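DUF1955 domain-containing protein (PDB 1WY6) is of unknown function but folds as an all-helical repeat protein, from a hyperthermophilic archaeon. Local coordinates at residues Tyr57-Leu62 / Val85-Leu90; Asp99-Gln104 / Asp108-Ile113; Gly21-Gly26 / Leu62-Ser67. All coordinates share one frame; numbering follows the deposited sequence.

How the contacts relate
The chain is mostly helix and has no strand. Its helices stack in an elongated array, and the contacts lie along it. Contacts 1 and 3 share helix 55-65 and Leu-62. Their centres are about 13 Å apart, and their segments alternate in the chain and touch: Tyr-57 and Gln-60 pack on the 21-26 segment. Contact 3 joins helix 55-65 to helix 23-36, and contact 1 joins it to the loop that follows helix 78-86. Contact 2 comes later in sequence, between helices 92-103 and 107-117. Its centre is about 17 Å from that of contact 1 and 25 Å from that of contact 3. Together they tie helices spread along one helical repeat protein, with contacts 2 and 3 on opposite sides of the chain's centre.

Contact 1: Tyr57-Leu62 / Val85-Leu90; sequences YMFQVL and VINNTL
The ring of Phe-59 reaches from helix 55-65 to Asn-87 and Thr-89, where helix 78-86 gives way to a loop. CB points toward that segment. CG stands anti to the carbonyl carbon (chi1 -59°), which carries the ring toward residues 87-89. The helix backbone stays well back: Phe-59 CA and Asn-87 CA are 10.1 Å apart. Beyond CG, one side of the ring does the touching. Phe-59 CD1 lies 4.1 Å from Asn-87 ND2. The next atom, Phe-59 CE1, comes to 4.0 Å from the same ND2 of Asn-87. The amide nitrogen sits at the ring edge, near its plane, and the two planes are almost perpendicular (87°). Phe-59 CE1 also meets the methyl of Thr-89, with Thr-89 CG2 4.1 Å away and oblique to the ring.

Asn-88, between these two partners, has positive phi and forms a Schellman motif at the end of the helix. This turn brings the chain round after Asn-87. A disulfide between Cys-55 and Cys-83 ties the same two helices together. The amide of Asn-87 has a polar role as well, since ND2 gives a hydrogen bond to the backbone O of Cys-55. That bond helps to hold the amide beside the ring. The Phe-59 side chain also packs on Val-80 and Cys-83 of helix 78-86 and on Val-94 of helix 92-103.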
loop_
_atom_site.group_PDB
_atom_site.type_symbol
_atom_site.label_atom_id
_atom_site.label_comp_id
_atom_site.label_asym_id
_atom_site.label_seq_id
_atom_site.Cartn_x
_atom_site.Cartn_y
_atom_site.Cartn_z
ATOM N N TYR A 57 -0.464 -11.252 5.388
ATOM C CA TYR A 57 -1.757 -10.942 6.010
ATOM C C TYR A 57 -2.318 -9.542 5.773
ATOM O O TYR A 57 -3.533 -9.337 5.840
ATOM C CB TYR A 57 -1.668 -11.134 7.534
ATOM C CG TYR A 57 -1.006 -12.411 7.999
ATOM C CD1 TYR A 57 -1.364 -13.646 7.457
ATOM C CD2 TYR A 57 -0.036 -12.387 9.005
ATOM C CE1 TYR A 57 -0.770 -14.834 7.905
ATOM C CE2 TYR A 57 0.559 -13.563 9.464
ATOM C CZ TYR A 57 0.189 -14.785 8.905
ATOM O OH TYR A 57 0.791 -15.947 9.328
ATOM N N MET A 58 -1.434 -8.581 5.527
ATOM C CA MET A 58 -1.839 -7.194 5.337
ATOM C C MET A 58 -3.150 -6.986 4.583
ATOM O O MET A 58 -4.060 -6.335 5.088
ATOM C CB MET A 58 -0.731 -6.397 4.644
ATOM C CG MET A 58 -1.094 -4.930 4.430
ATOM S SD MET A 58 0.243 -3.927 3.761
ATOM C CE MET A 58 1.165 -3.575 5.241
ATOM N N PHE A 59 -3.262 -7.550 3.389
ATOM C CA PHE A 59 -4.470 -7.362 2.599
ATOM C C PHE A 59 -5.722 -8.028 3.165
ATOM O O PHE A 59 -6.818 -7.504 3.003
ATOM C CB PHE A 59 -4.191 -7.792 1.158
ATOM C CG PHE A 59 -3.065 -7.017 0.521
ATOM C CD1 PHE A 59 -2.007 -7.673 -0.101
ATOM C CD2 PHE A 59 -3.037 -5.625 0.593
ATOM C CE1 PHE A 59 -0.933 -6.950 -0.636
ATOM C CE2 PHE A 59 -1.975 -4.897 0.066
ATOM C CZ PHE A 59 -0.916 -5.559 -0.551
ATOM N N GLN A 60 -5.568 -9.170 3.831
ATOM C CA GLN A 60 -6.713 -9.852 4.446
ATOM C C GLN A 60 -7.270 -8.941 5.541
ATOM O O GLN A 60 -8.482 -8.828 5.733
ATOM C CB GLN A 60 -6.280 -11.169 5.093
ATOM C CG GLN A 60 -5.764 -12.233 4.136
ATOM C CD GLN A 60 -5.128 -13.403 4.878
ATOM O OE1 GLN A 60 -5.680 -13.911 5.861
ATOM N NE2 GLN A 60 -3.964 -13.839 4.406
ATOM N N VAL A 61 -6.360 -8.307 6.275
ATOM C CA VAL A 61 -6.747 -7.397 7.341
ATOM C C VAL A 61 -7.461 -6.187 6.760
ATOM O O VAL A 61 -8.547 -5.833 7.213
ATOM C CB VAL A 61 -5.529 -6.898 8.134
ATOM C CG1 VAL A 61 -5.972 -5.840 9.132
ATOM C CG2 VAL A 61 -4.859 -8.069 8.854
ATOM N N LEU A 62 -6.853 -5.559 5.754
ATOM C CA LEU A 62 -7.437 -4.383 5.119
ATOM C C LEU A 62 -8.820 -4.650 4.523
ATOM O O LEU A 62 -9.703 -3.796 4.598
ATOM C CB LEU A 62 -6.503 -3.839 4.031
ATOM C CG LEU A 62 -5.245 -3.129 4.527
ATOM C CD1 LEU A 62 -4.403 -2.692 3.339
ATOM C CD2 LEU A 62 -5.644 -1.925 5.376
ATOM N N VAL A 85 4.371 -5.091 -4.000
ATOM C CA VAL A 85 5.566 -5.535 -4.716
ATOM C C VAL A 85 6.063 -6.904 -4.243
ATOM O O VAL A 85 6.396 -7.755 -5.060
ATOM C CB VAL A 85 6.723 -4.502 -4.583
ATOM C CG1 VAL A 85 7.992 -5.027 -5.274
ATOM C CG2 VAL A 85 6.308 -3.180 -5.219
ATOM N N ILE A 86 6.119 -7.116 -2.930
ATOM C CA ILE A 86 6.583 -8.395 -2.399
ATOM C C ILE A 86 5.637 -9.502 -2.846
ATOM O O ILE A 86 6.070 -10.573 -3.262
ATOM C CB ILE A 86 6.648 -8.376 -0.857
ATOM C CG1 ILE A 86 7.650 -7.313 -0.395
ATOM C CG2 ILE A 86 7.057 -9.754 -0.335
ATOM C CD1 ILE A 86 7.801 -7.214 1.113
ATOM N N ASN A 87 4.341 -9.234 -2.755
ATOM C CA ASN A 87 3.333 -10.194 -3.166
ATOM C C ASN A 87 3.160 -10.132 -4.688
ATOM O O ASN A 87 2.319 -10.823 -5.253
ATOM C CB ASN A 87 1.999 -9.870 -2.474
ATOM C CG ASN A 87 2.011 -10.205 -0.983
ATOM O OD1 ASN A 87 3.049 -10.155 -0.334
ATOM N ND2 ASN A 87 0.848 -10.542 -0.443
ATOM N N ASN A 88 3.966 -9.298 -5.341
ATOM C CA ASN A 88 3.892 -9.116 -6.789
ATOM C C ASN A 88 2.436 -9.059 -7.205
ATOM O O ASN A 88 2.040 -9.636 -8.213
ATOM C CB ASN A 88 4.583 -10.265 -7.526
ATOM C CG ASN A 88 4.792 -9.964 -8.996
ATOM O OD1 ASN A 88 5.360 -8.930 -9.356
ATOM N ND2 ASN A 88 4.342 -10.870 -9.857
ATOM N N THR A 89 1.635 -8.361 -6.413
ATOM C CA THR A 89 0.219 -8.247 -6.698
ATOM C C THR A 89 -0.277 -6.814 -6.555
ATOM O O THR A 89 0.074 -6.107 -5.616
ATOM C CB THR A 89 -0.608 -9.157 -5.756
ATOM O OG1 THR A 89 -1.967 -9.196 -6.203
ATOM C CG2 THR A 89 -0.562 -8.633 -4.317
ATOM N N LEU A 90 -1.091 -6.397 -7.511
ATOM C CA LEU A 90 -1.673 -5.070 -7.511
ATOM C C LEU A 90 -3.127 -5.266 -7.084
ATOM O O LEU A 90 -3.770 -6.230 -7.502
ATOM C CB LEU A 90 -1.605 -4.482 -8.920
ATOM C CG LEU A 90 -2.096 -3.054 -9.151
ATOM C CD1 LEU A 90 -1.340 -2.096 -8.248
ATOM C CD2 LEU A 90 -1.894 -2.682 -10.613
#

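Contact 2: Asp99-Gln104 / Asp108-Ile113; sequences DILVIQ and DKLEEI
Leu-110 sends its forked end toward helix 92-103 and gives each methyl its own partner. CD2 meets Leu-101, and CD1 meets Val-102. Leu-110 CD2 lies 4.0 Å from Leu-101 CD1. The same methyl, Leu-110 CD2, is 4.1 Å from Leu-101 CB, so it rests alongside the root of that side chain as well as its end. The two leucine side chains lie alongside each other, pointing opposite ways. Val-102 approaches differently. Its CB points away from the other segment, yet CG2 stands anti to the carbonyl carbon and beside the backbone N, and this brings it back within reach. Val-102 CG2 is 3.9 Å from Leu-110 CD1, and the valine branch comes in across the leucine chain.

The backbones come close here. Leu-101 CA and Leu-110 CA are 7.4 Å apart, the closest CA pair of the two segments. The helices run in roughly opposite directions and are joined by a short turn, which makes a helical hairpin. Each keeps its own helical bonds, such as Ile-113 N to Lys-109 O at 3.1 Å.

Further out, other parts of the chain close over the leucines. Leu-101 also packs on Leu-77 and on Val-81 of helix 78-86, while Val-102 touches Ala-134 and Leu-110 touches Leu-135, both of helix 125-137. At the partly exposed flank, Glu-112 forms a salt bridge with Lys-78, and Glu-111 pairs with Arg-107 and Arg-115.

The contact itself is wholly apolar. It rests on burial of aliphatic carbon and on the fit of methyl groups, with the salt bridges lying outside the apolar patch.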
loop_
_atom_site.group_PDB
_atom_site.type_symbol
_atom_site.label_atom_id
_atom_site.label_comp_id
_atom_site.label_asym_id
_atom_site.label_seq_id
_atom_site.Cartn_x
_atom_site.Cartn_y
_atom_site.Cartn_z
ATOM N N ASP A 99 -2.197 6.528 -4.676
ATOM C CA ASP A 99 -2.877 7.800 -4.868
ATOM C C ASP A 99 -2.662 8.707 -3.671
ATOM O O ASP A 99 -2.416 9.902 -3.835
ATOM C CB ASP A 99 -4.383 7.596 -5.112
ATOM C CG ASP A 99 -4.673 6.828 -6.401
ATOM O OD1 ASP A 99 -3.802 6.805 -7.297
ATOM O OD2 ASP A 99 -5.775 6.253 -6.530
ATOM N N ILE A 100 -2.747 8.143 -2.467
ATOM C CA ILE A 100 -2.532 8.932 -1.256
ATOM C C ILE A 100 -1.080 9.404 -1.163
ATOM O O ILE A 100 -0.819 10.532 -0.745
ATOM C CB ILE A 100 -2.912 8.128 0.005
ATOM C CG1 ILE A 100 -4.434 7.940 0.046
ATOM C CG2 ILE A 100 -2.444 8.851 1.246
ATOM C CD1 ILE A 100 -4.898 6.893 1.034
ATOM N N LEU A 101 -0.134 8.551 -1.550
ATOM C CA LEU A 101 1.271 8.948 -1.513
ATOM C C LEU A 101 1.498 10.138 -2.446
ATOM O O LEU A 101 2.203 11.076 -2.096
ATOM C CB LEU A 101 2.184 7.789 -1.921
ATOM C CG LEU A 101 2.295 6.627 -0.930
ATOM C CD1 LEU A 101 3.217 5.565 -1.483
ATOM C CD2 LEU A 101 2.806 7.135 0.410
ATOM N N VAL A 102 0.889 10.104 -3.629
ATOM C CA VAL A 102 1.028 11.203 -4.583
ATOM C C VAL A 102 0.454 12.488 -3.988
ATOM O O VAL A 102 1.073 13.554 -4.049
ATOM C CB VAL A 102 0.270 10.916 -5.904
ATOM C CG1 VAL A 102 0.444 12.090 -6.860
ATOM C CG2 VAL A 102 0.791 9.634 -6.553
ATOM N N ILE A 103 -0.736 12.366 -3.409
ATOM C CA ILE A 103 -1.457 13.483 -2.813
ATOM C C ILE A 103 -0.753 14.053 -1.588
ATOM O O ILE A 103 -0.942 15.220 -1.234
ATOM C CB ILE A 103 -2.885 13.036 -2.431
ATOM C CG1 ILE A 103 -3.647 12.647 -3.694
ATOM C CG2 ILE A 103 -3.614 14.138 -1.701
ATOM C CD1 ILE A 103 -5.060 12.112 -3.412
ATOM N N GLN A 104 0.047 13.221 -0.932
ATOM C CA GLN A 104 0.796 13.651 0.237
ATOM C C GLN A 104 2.100 14.275 -0.248
ATOM O O GLN A 104 2.842 14.878 0.524
ATOM C CB GLN A 104 1.093 12.460 1.147
ATOM C CG GLN A 104 -0.094 11.993 1.974
ATOM C CD GLN A 104 0.196 10.714 2.739
ATOM O OE1 GLN A 104 -0.571 10.310 3.611
ATOM N NE2 GLN A 104 1.304 10.062 2.405
ATOM N N ASP A 108 9.577 11.051 -2.497
ATOM C CA ASP A 108 10.691 10.263 -1.985
ATOM C C ASP A 108 10.324 8.789 -1.855
ATOM O O ASP A 108 11.075 7.927 -2.289
ATOM C CB ASP A 108 11.147 10.825 -0.627
ATOM C CG ASP A 108 10.054 10.776 0.436
ATOM O OD1 ASP A 108 8.865 10.945 0.093
ATOM O OD2 ASP A 108 10.388 10.588 1.625
ATOM N N LYS A 109 9.169 8.506 -1.258
ATOM C CA LYS A 109 8.710 7.128 -1.078
ATOM C C LYS A 109 8.453 6.463 -2.434
ATOM O O LYS A 109 8.872 5.333 -2.667
ATOM C CB LYS A 109 7.442 7.108 -0.215
ATOM C CG LYS A 109 7.638 7.707 1.186
ATOM C CD LYS A 109 8.674 6.909 1.984
ATOM C CE LYS A 109 9.150 7.649 3.228
ATOM N NZ LYS A 109 8.069 7.871 4.216
ATOM N N LEU A 110 7.776 7.172 -3.332
ATOM C CA LEU A 110 7.497 6.645 -4.673
ATOM C C LEU A 110 8.784 6.315 -5.445
ATOM O O LEU A 110 8.834 5.320 -6.173
ATOM C CB LEU A 110 6.657 7.652 -5.471
ATOM C CG LEU A 110 5.242 7.880 -4.929
ATOM C CD1 LEU A 110 4.581 9.049 -5.647
ATOM C CD2 LEU A 110 4.427 6.596 -5.101
ATOM N N GLU A 111 9.817 7.145 -5.289
ATOM C CA GLU A 111 11.095 6.903 -5.975
ATOM C C GLU A 111 11.807 5.679 -5.406
ATOM O O GLU A 111 12.417 4.904 -6.145
ATOM C CB GLU A 111 12.017 8.114 -5.863
ATOM C CG GLU A 111 11.482 9.352 -6.542
ATOM C CD GLU A 111 12.579 10.358 -6.825
ATOM O OE1 GLU A 111 12.253 11.526 -7.132
ATOM O OE2 GLU A 111 13.772 9.972 -6.749
ATOM N N GLU A 112 11.741 5.517 -4.090
ATOM C CA GLU A 112 12.341 4.356 -3.439
ATOM C C GLU A 112 11.716 3.077 -4.020
ATOM O O GLU A 112 12.418 2.140 -4.392
ATOM C CB GLU A 112 12.108 4.442 -1.927
ATOM C CG GLU A 112 12.943 5.534 -1.269
ATOM C CD GLU A 112 12.399 5.968 0.079
ATOM O OE1 GLU A 112 11.642 5.184 0.691
ATOM O OE2 GLU A 112 12.735 7.091 0.528
ATOM N N ILE A 113 10.389 3.046 -4.108
ATOM C CA ILE A 113 9.704 1.885 -4.683
ATOM C C ILE A 113 10.181 1.692 -6.128
ATOM O O ILE A 113 10.446 0.571 -6.570
ATOM C CB ILE A 113 8.173 2.088 -4.710
ATOM C CG1 ILE A 113 7.598 1.985 -3.297
ATOM C CG2 ILE A 113 7.527 1.054 -5.617
ATOM C CD1 ILE A 113 7.698 0.580 -2.702
#

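Contact 3: Gly21-Gly26 / Leu62-Ser67; sequences GYIDEG and LDKIGS
Lys-64 lays its chain against Ile-23 and Asp-24, which open helix 23-36. Residues 62-65 lie late in helix 55-65. Leu-62 comes first, and its backbone O accepts a bond from Gly-66 N at 2.8 Å. Asp-63 faces another way and uses OD2 to accept a hydrogen bond from His-93.

Lys-64 carries the contact with the far part of its chain. Its CD lies 3.9 Å from Ile-23 CG2, and the lysine chain passes nearly square to the isoleucine. The next carbon, Lys-64 CE, is 4.0 Å from Asp-24 OD1. The chain is extended as far as CE. The last torsion (chi4 46°) then turns NZ out of line, on the side of CE facing away from the carboxylate. Asp-24 OD1 and Lys-64 NZ end 4.9 Å apart. This is too far for a salt bridge, though the opposite charges probably attract weakly at this solvent-facing edge.

Ile-65 follows and points its side chain inward, where it packs on Val-27 and Val-30.

On the other segment, Tyr-22 holds the N-cap position of helix 23-36, directly after the Schellman turn at Gly-21. The first turn of helix 23-36 lies beside the middle of helix 55-65, and the two run in roughly the same direction. Ile-23 is wedged against Tyr-57, Gln-60 and Val-61 of that neighbour.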
loop_
_atom_site.group_PDB
_atom_site.type_symbol
_atom_site.label_atom_id
_atom_site.label_comp_id
_atom_site.label_asym_id
_atom_site.label_seq_id
_atom_site.Cartn_x
_atom_site.Cartn_y
_atom_site.Cartn_z
ATOM N N GLY A 21 -1.358 -13.882 12.243
ATOM C CA GLY A 21 -2.224 -14.579 11.310
ATOM C C GLY A 21 -3.588 -14.955 11.854
ATOM O O GLY A 21 -4.384 -15.565 11.145
ATOM N N TYR A 22 -3.848 -14.621 13.113
ATOM C CA TYR A 22 -5.144 -14.895 13.735
ATOM C C TYR A 22 -6.036 -13.718 13.338
ATOM O O TYR A 22 -6.407 -12.904 14.180
ATOM C CB TYR A 22 -5.001 -14.929 15.256
ATOM C CG TYR A 22 -4.245 -16.120 15.805
ATOM C CD1 TYR A 22 -4.924 -17.276 16.209
ATOM C CD2 TYR A 22 -2.859 -16.077 15.973
ATOM C CE1 TYR A 22 -4.246 -18.350 16.780
ATOM C CE2 TYR A 22 -2.170 -17.152 16.542
ATOM C CZ TYR A 22 -2.878 -18.281 16.949
ATOM O OH TYR A 22 -2.226 -19.316 17.572
ATOM N N ILE A 23 -6.363 -13.628 12.049
ATOM C CA ILE A 23 -7.172 -12.524 11.527
ATOM C C ILE A 23 -8.561 -12.322 12.171
ATOM O O ILE A 23 -8.890 -11.214 12.580
ATOM C CB ILE A 23 -7.357 -12.652 9.986
ATOM C CG1 ILE A 23 -6.018 -12.993 9.308
ATOM C CG2 ILE A 23 -7.901 -11.348 9.422
ATOM C CD1 ILE A 23 -4.928 -11.928 9.465
ATOM N N ASP A 24 -9.366 -13.380 12.262
ATOM C CA ASP A 24 -10.707 -13.263 12.839
ATOM C C ASP A 24 -10.660 -12.771 14.277
ATOM O O ASP A 24 -11.448 -11.918 14.680
ATOM C CB ASP A 24 -11.435 -14.612 12.814
ATOM C CG ASP A 24 -11.600 -15.163 11.412
ATOM O OD1 ASP A 24 -12.266 -14.517 10.579
ATOM O OD2 ASP A 24 -11.062 -16.252 11.143
ATOM N N GLU A 25 -9.740 -13.333 15.049
ATOM C CA GLU A 25 -9.587 -12.962 16.443
ATOM C C GLU A 25 -9.267 -11.472 16.576
ATOM O O GLU A 25 -9.964 -10.733 17.280
ATOM C CB GLU A 25 -8.472 -13.796 17.090
ATOM C CG GLU A 25 -8.793 -15.272 17.345
ATOM C CD GLU A 25 -8.734 -16.145 16.095
ATOM O OE1 GLU A 25 -8.099 -15.743 15.094
ATOM O OE2 GLU A 25 -9.313 -17.251 16.125
ATOM N N GLY A 26 -8.210 -11.030 15.900
ATOM C CA GLY A 26 -7.829 -9.629 15.971
ATOM C C GLY A 26 -8.894 -8.687 15.432
ATOM O O GLY A 26 -9.083 -7.600 15.966
ATOM N N LEU A 62 -6.853 -5.559 5.754
ATOM C CA LEU A 62 -7.437 -4.383 5.119
ATOM C C LEU A 62 -8.820 -4.650 4.523
ATOM O O LEU A 62 -9.703 -3.796 4.598
ATOM C CB LEU A 62 -6.503 -3.839 4.031
ATOM C CG LEU A 62 -5.245 -3.129 4.527
ATOM C CD1 LEU A 62 -4.403 -2.692 3.339
ATOM C CD2 LEU A 62 -5.644 -1.925 5.376
ATOM N N ASP A 63 -8.997 -5.827 3.928
ATOM C CA ASP A 63 -10.280 -6.213 3.339
ATOM C C ASP A 63 -11.375 -6.244 4.411
ATOM O O ASP A 63 -12.536 -5.958 4.147
ATOM C CB ASP A 63 -10.179 -7.607 2.718
ATOM C CG ASP A 63 -9.498 -7.607 1.361
ATOM O OD1 ASP A 63 -9.112 -8.703 0.915
ATOM O OD2 ASP A 63 -9.359 -6.536 0.734
ATOM N N LYS A 64 -11.000 -6.597 5.631
ATOM C CA LYS A 64 -11.990 -6.691 6.695
ATOM C C LYS A 64 -12.220 -5.411 7.473
ATOM O O LYS A 64 -13.362 -5.052 7.753
ATOM C CB LYS A 64 -11.606 -7.804 7.664
ATOM C CG LYS A 64 -11.921 -9.204 7.160
ATOM C CD LYS A 64 -11.358 -10.254 8.097
ATOM C CE LYS A 64 -12.013 -11.607 7.876
ATOM N NZ LYS A 64 -12.097 -11.953 6.435
ATOM N N ILE A 65 -11.145 -4.704 7.797
ATOM C CA ILE A 65 -11.289 -3.500 8.606
ATOM C C ILE A 65 -10.761 -2.189 8.031
ATOM O O ILE A 65 -10.845 -1.152 8.680
ATOM C CB ILE A 65 -10.643 -3.734 9.981
ATOM C CG1 ILE A 65 -9.134 -3.959 9.824
ATOM C CG2 ILE A 65 -11.267 -4.967 10.635
ATOM C CD1 ILE A 65 -8.408 -4.196 11.138
ATOM N N GLY A 66 -10.227 -2.225 6.819
ATOM C CA GLY A 66 -9.703 -1.008 6.228
ATOM C C GLY A 66 -10.692 0.145 6.236
ATOM O O GLY A 66 -10.335 1.279 6.550
ATOM N N SER A 67 -11.942 -0.158 5.900
ATOM C CA SER A 67 -13.003 0.839 5.823
ATOM C C SER A 67 -13.295 1.609 7.107
ATOM O O SER A 67 -13.907 2.672 7.054
ATOM C CB SER A 67 -14.296 0.181 5.317
ATOM O OG SER A 67 -14.770 -0.801 6.225
#